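PDB 2QRD: SNF1-like protein kinase ssp2 from Schizosaccharomyces pombe, which phosphorylates proteins on serine or threonine, probably as the catalytic subunit of the fission yeast relative of AMP-activated protein kinase. Local coordinates for residues Ala76-Gln81 with Phe121-Leu126; Ala29-Leu34 with Thr42-Val47. All coordinates share one frame; numbering follows the deposited sequence.

Contact 1 of 2, residues Ala76-Gln81 with Phe121-Leu126; sequences AYIELQ and FPFLDL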
loop_
_atom_site.group_PDB
_atom_site.type_symbol
_atom_site.label_atom_id
_atom_site.label_comp_id
_atom_site.label_asym_id
_atom_site.label_seq_id
_atom_site.Cartn_x
_atom_site.Cartn_y
_atom_site.Cartn_z
ATOM N N ALA A 76 3.970 13.012 21.445
ATOM C CA ALA A 76 4.512 11.758 20.995
ATOM C C ALA A 76 5.815 11.546 21.759
ATOM O O ALA A 76 6.630 12.447 21.847
ATOM C CB ALA A 76 4.762 11.827 19.527
ATOM N N TYR A 77 5.991 10.357 22.325
ATOM C CA TYR A 77 7.195 10.014 23.082
ATOM C C TYR A 77 8.111 9.029 22.324
ATOM O O TYR A 77 7.711 7.921 21.939
ATOM C CB TYR A 77 6.790 9.485 24.439
ATOM C CG TYR A 77 5.930 10.467 25.200
ATOM C CD1 TYR A 77 6.501 11.323 26.124
ATOM C CD2 TYR A 77 4.523 10.537 25.003
ATOM C CE1 TYR A 77 5.725 12.237 26.835
ATOM C CE2 TYR A 77 3.735 11.456 25.712
ATOM C CZ TYR A 77 4.358 12.309 26.625
ATOM O OH TYR A 77 3.652 13.225 27.380
ATOM N N ILE A 78 9.339 9.469 22.094
ATOM C CA ILE A 78 10.294 8.738 21.277
ATOM C C ILE A 78 11.585 8.575 22.118
ATOM O O ILE A 78 12.151 9.551 22.626
ATOM C CB ILE A 78 10.540 9.486 19.911
ATOM C CG1 ILE A 78 9.244 9.582 19.088
ATOM C CG2 ILE A 78 11.669 8.833 19.075
ATOM C CD1 ILE A 78 9.299 10.478 17.839
ATOM N N GLU A 79 12.027 7.346 22.298
ATOM C CA GLU A 79 13.292 7.099 22.987
ATOM C C GLU A 79 14.394 6.720 21.997
ATOM O O GLU A 79 14.207 5.872 21.125
ATOM C CB GLU A 79 13.101 6.005 24.014
ATOM C CG GLU A 79 14.348 5.639 24.769
ATOM C CD GLU A 79 14.156 4.400 25.635
ATOM O OE1 GLU A 79 13.003 4.156 26.088
ATOM O OE2 GLU A 79 15.160 3.670 25.855
ATOM N N LEU A 80 15.545 7.370 22.129
ATOM C CA LEU A 80 16.682 7.121 21.246
ATOM C C LEU A 80 17.722 6.348 22.002
ATOM O O LEU A 80 17.910 6.571 23.176
ATOM C CB LEU A 80 17.306 8.412 20.750
ATOM C CG LEU A 80 16.501 9.531 20.067
ATOM C CD1 LEU A 80 15.878 9.078 18.782
ATOM C CD2 LEU A 80 15.486 10.189 20.971
ATOM N N GLN A 81 18.388 5.431 21.323
ATOM C CA GLN A 81 19.432 4.635 21.949
ATOM C C GLN A 81 20.612 4.450 20.998
ATOM O O GLN A 81 20.459 3.870 19.933
ATOM C CB GLN A 81 18.878 3.275 22.372
ATOM C CG GLN A 81 19.886 2.347 23.046
ATOM C CD GLN A 81 20.390 2.879 24.361
ATOM O OE1 GLN A 81 19.658 2.940 25.342
ATOM N NE2 GLN A 81 21.658 3.254 24.393
ATOM N N PHE A 121 1.856 5.904 13.102
ATOM C CA PHE A 121 1.738 7.326 12.806
ATOM C C PHE A 121 1.077 8.067 13.974
ATOM O O PHE A 121 0.116 7.568 14.538
ATOM C CB PHE A 121 0.942 7.501 11.516
ATOM C CG PHE A 121 1.677 7.019 10.321
ATOM C CD1 PHE A 121 1.514 5.722 9.857
ATOM C CD2 PHE A 121 2.581 7.854 9.664
ATOM C CE1 PHE A 121 2.221 5.280 8.723
ATOM C CE2 PHE A 121 3.281 7.418 8.560
ATOM C CZ PHE A 121 3.098 6.132 8.087
ATOM N N PRO A 122 1.545 9.284 14.307
ATOM C CA PRO A 122 2.554 10.125 13.665
ATOM C C PRO A 122 4.015 9.769 13.921
ATOM O O PRO A 122 4.912 10.472 13.455
ATOM C CB PRO A 122 2.227 11.504 14.226
ATOM C CG PRO A 122 1.670 11.232 15.544
ATOM C CD PRO A 122 0.871 10.002 15.403
ATOM N N PHE A 123 4.253 8.684 14.641
ATOM C CA PHE A 123 5.595 8.289 14.990
ATOM C C PHE A 123 6.552 8.343 13.797
ATOM O O PHE A 123 7.579 9.018 13.881
ATOM C CB PHE A 123 5.609 6.887 15.621
ATOM C CG PHE A 123 6.992 6.260 15.686
ATOM C CD1 PHE A 123 8.016 6.856 16.433
ATOM C CD2 PHE A 123 7.266 5.085 14.992
ATOM C CE1 PHE A 123 9.285 6.259 16.508
ATOM C CE2 PHE A 123 8.528 4.509 15.049
ATOM C CZ PHE A 123 9.524 5.098 15.812
ATOM N N LEU A 124 6.222 7.621 12.721
ATOM C CA LEU A 124 7.044 7.609 11.521
ATOM C C LEU A 124 7.158 8.956 10.794
ATOM O O LEU A 124 8.143 9.180 10.086
ATOM C CB LEU A 124 6.561 6.528 10.518
ATOM C CG LEU A 124 6.853 5.049 10.805
ATOM C CD1 LEU A 124 6.169 4.167 9.765
ATOM C CD2 LEU A 124 8.349 4.807 10.846
ATOM N N ASP A 125 6.150 9.829 10.923
ATOM C CA ASP A 125 6.242 11.201 10.352
ATOM C C ASP A 125 7.193 12.042 11.177
ATOM O O ASP A 125 7.892 12.855 10.663
ATOM C CB ASP A 125 4.879 11.894 10.240
ATOM C CG ASP A 125 3.815 11.020 9.556
ATOM O OD1 ASP A 125 2.895 10.568 10.246
ATOM O OD2 ASP A 125 3.884 10.763 8.351
ATOM N N LEU A 126 7.257 11.783 12.470
ATOM C CA LEU A 126 8.264 12.399 13.346
ATOM C C LEU A 126 9.720 11.903 13.139
ATOM O O LEU A 126 10.669 12.704 13.196
ATOM C CB LEU A 126 7.822 12.240 14.791
ATOM C CG LEU A 126 6.916 13.357 15.368
ATOM C CD1 LEU A 126 6.184 14.210 14.392
ATOM C CD2 LEU A 126 5.977 12.811 16.437
#
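Ile78 of strand 74-84 reaches the first turn of helix 123-136, where it meets Phe123 and Leu126, and it illustrates how a branched aliphatic side chain can serve two partners with one arm. Its CB, directed at the helix, sets the longer branch on its course: CG1 lies beside the backbone N and anti to the carbonyl carbon (chi1 -62°). CG1 then arrives at the rim of the Phe123 ring, close to the ring plane, 4.0 Å from CD1 of Phe123. The branch continues extended, and its terminal CD1 settles 3.8 Å from CB of Leu126 while remaining 4.1 Å from CD1 of Phe123, so the tip is shared by both helix residues. Phe123 can present this edge because its CG is anti to the backbone N (chi1 165°), which brings the ring over to the strand. Two residues earlier, on the same face of the strand, the methyl of Ala76 completes the contact, with CB 3.5 Å from CD2 of Leu126. The small alanine thus receives the end of the leucine, whereas the larger isoleucine meets its base.

The helix turn itself is closed by the backbone hydrogen bond from Leu126 N to Pro122 O, just after a cis peptide bond before Pro122. Trp62 and Val94, on the two strands flanking 74-84, pack against Ile78. With all four touching residues buried and only carbon atoms meeting, the helix start is held to strand 74-84 by hydrophobic packing, while a polar link comes from neighbouring strand 89-101, where the Tyr99 hydroxyl is hydrogen-bonded to Phe123 N.

Contact 2 of 2, residues Ala29-Leu34 with Thr42-Val47; sequences AVYRAL and TVPKPV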
loop_
_atom_site.group_PDB
_atom_site.type_symbol
_atom_site.label_atom_id
_atom_site.label_comp_id
_atom_site.label_asym_id
_atom_site.label_seq_id
_atom_site.Cartn_x
_atom_site.Cartn_y
_atom_site.Cartn_z
ATOM N N ALA A 29 25.294 15.659 17.900
ATOM C CA ALA A 29 24.554 15.840 16.631
ATOM C C ALA A 29 23.081 15.453 16.749
ATOM O O ALA A 29 22.208 16.132 16.218
ATOM C CB ALA A 29 25.222 15.059 15.502
ATOM N N VAL A 30 22.820 14.369 17.472
ATOM C CA VAL A 30 21.465 13.935 17.796
ATOM C C VAL A 30 20.695 14.994 18.602
ATOM O O VAL A 30 19.519 15.278 18.296
ATOM C CB VAL A 30 21.456 12.578 18.550
ATOM C CG1 VAL A 30 20.054 12.221 18.975
ATOM C CG2 VAL A 30 22.051 11.485 17.695
ATOM N N TYR A 31 21.343 15.585 19.606
ATOM C CA TYR A 31 20.704 16.614 20.438
ATOM C C TYR A 31 20.450 17.874 19.645
ATOM O O TYR A 31 19.438 18.546 19.824
ATOM C CB TYR A 31 21.567 16.953 21.651
ATOM C CG TYR A 31 21.294 16.108 22.879
ATOM C CD1 TYR A 31 22.298 15.334 23.445
ATOM C CD2 TYR A 31 20.033 16.088 23.482
ATOM C CE1 TYR A 31 22.058 14.566 24.604
ATOM C CE2 TYR A 31 19.782 15.304 24.631
ATOM C CZ TYR A 31 20.805 14.562 25.188
ATOM O OH TYR A 31 20.580 13.785 26.306
ATOM N N ARG A 32 21.378 18.194 18.760
ATOM C CA ARG A 32 21.223 19.357 17.905
ATOM C C ARG A 32 20.063 19.180 16.920
ATOM O O ARG A 32 19.251 20.085 16.754
ATOM C CB ARG A 32 22.548 19.713 17.212
ATOM C CG ARG A 32 23.493 20.472 18.121
ATOM C CD ARG A 32 24.822 20.800 17.451
ATOM N NE ARG A 32 25.579 21.806 18.212
ATOM C CZ ARG A 32 26.902 21.960 18.169
ATOM N NH1 ARG A 32 27.635 21.147 17.411
ATOM N NH2 ARG A 32 27.497 22.910 18.900
ATOM N N ALA A 33 19.991 18.009 16.299
ATOM C CA ALA A 33 18.865 17.618 15.439
ATOM C C ALA A 33 17.482 17.614 16.160
ATOM O O ALA A 33 16.494 18.087 15.597
ATOM C CB ALA A 33 19.136 16.258 14.862
ATOM N N LEU A 34 17.418 17.061 17.379
ATOM C CA LEU A 34 16.212 17.104 18.215
ATOM C C LEU A 34 15.767 18.541 18.475
ATOM O O LEU A 34 14.585 18.855 18.390
ATOM C CB LEU A 34 16.433 16.373 19.545
ATOM C CG LEU A 34 16.571 14.835 19.520
ATOM C CD1 LEU A 34 16.997 14.329 20.910
ATOM C CD2 LEU A 34 15.292 14.143 19.095
ATOM N N THR A 42 15.334 14.474 27.611
ATOM C CA THR A 42 16.092 14.324 28.834
ATOM C C THR A 42 17.556 14.561 28.483
ATOM O O THR A 42 17.930 14.625 27.305
ATOM C CB THR A 42 15.961 12.925 29.445
ATOM O OG1 THR A 42 16.446 11.961 28.505
ATOM C CG2 THR A 42 14.519 12.625 29.859
ATOM N N VAL A 43 18.375 14.598 29.524
ATOM C CA VAL A 43 19.721 15.127 29.492
ATOM C C VAL A 43 20.605 14.209 30.367
ATOM O O VAL A 43 20.087 13.549 31.273
ATOM C CB VAL A 43 19.652 16.633 29.962
ATOM C CG1 VAL A 43 20.585 16.976 31.126
ATOM C CG2 VAL A 43 19.744 17.570 28.765
ATOM N N PRO A 44 21.923 14.126 30.084
ATOM C CA PRO A 44 22.791 13.311 30.937
ATOM C C PRO A 44 22.994 13.933 32.312
ATOM O O PRO A 44 23.357 15.121 32.425
ATOM C CB PRO A 44 24.126 13.302 30.184
ATOM C CG PRO A 44 23.818 13.808 28.810
ATOM C CD PRO A 44 22.684 14.743 28.986
ATOM N N LYS A 45 22.739 13.134 33.344
ATOM C CA LYS A 45 23.103 13.506 34.702
ATOM C C LYS A 45 24.359 12.708 35.097
ATOM O O LYS A 45 24.433 11.502 34.841
ATOM C CB LYS A 45 21.917 13.299 35.675
ATOM C CG LYS A 45 22.191 13.636 37.181
ATOM C CD LYS A 45 22.495 15.135 37.480
ATOM C CE LYS A 45 22.448 15.420 38.989
ATOM N NZ LYS A 45 23.202 16.641 39.465
ATOM N N PRO A 46 25.370 13.389 35.681
ATOM C CA PRO A 46 26.553 12.674 36.136
ATOM C C PRO A 46 26.397 12.123 37.560
ATOM O O PRO A 46 26.143 12.894 38.501
ATOM C CB PRO A 46 27.648 13.744 36.081
ATOM C CG PRO A 46 26.935 15.034 36.317
ATOM C CD PRO A 46 25.488 14.842 35.925
ATOM N N VAL A 47 26.544 10.801 37.706
ATOM C CA VAL A 47 26.453 10.131 39.016
ATOM C C VAL A 47 27.809 10.134 39.751
ATOM O O VAL A 47 28.782 9.510 39.304
ATOM C CB VAL A 47 25.783 8.700 38.926
ATOM C CG1 VAL A 47 26.510 7.788 37.937
ATOM C CG2 VAL A 47 25.648 8.046 40.319
#
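Tyr31, on helix 23-37, and Pro44, in the loop after strand 40-41, approach each other from opposite directions, so that the phenol end meets the proline ring. The approach is oblique to the aromatic plane: CD of Pro44 lies 3.5 Å from OH of Tyr31, and CA of Val43 stands 3.6 Å from the same oxygen. Thr42 takes a different position. Its carbonyl O is in the plane of the tyrosine ring, at the edge, 3.3 Å from CE2 and 3.0 Å from OH of Tyr31; the distance suits a hydrogen bond, but the hydroxyl proton could go to a different acceptor. CB of Thr42 is directed away from the helix, and its OG1 is hydrogen-bonded to the backbone N of Lys59.

Phe41 meets the Tyr31 ring edge-to-face, while Leu15 of the SPCC1919.03c protein chain packs on Tyr31 and Phe14 of that chain on Pro44. A phenylalanine in place of Tyr31 would probably leave the Thr42 carbonyl without its hydroxyl neighbour and open a small gap beside Pro44 CD. The contact therefore rests on a single mixed group, a ring that packs and a hydroxyl that may add a polar link, joining helix to loop where a second subunit adjoins both.

In the fold
Two helices lie on one face of the antiparallel sheet, an arrangement consistent with the KA1-like fold of adenylate-sensor domains. Contact 1 seats helix 123-136 on strand 74-84, deep inside, about 7 Å from the centre of the chain; contact 2 joins helix 23-37 to a peripheral loop, about 10 Å out. Their centres are about 16 Å apart and their nearest atoms about 4 Å, without touching. Trp62 packs on Ile78 of contact 1 and on Leu34, which lies in segment 29-34 but outside the touching residues of contact 2, and Ala33 meets Leu130 of the other helix. The SPCC1919.03c protein chain packs against residues from both pairs of segments, so internal fold and subunit assembly adjoin here.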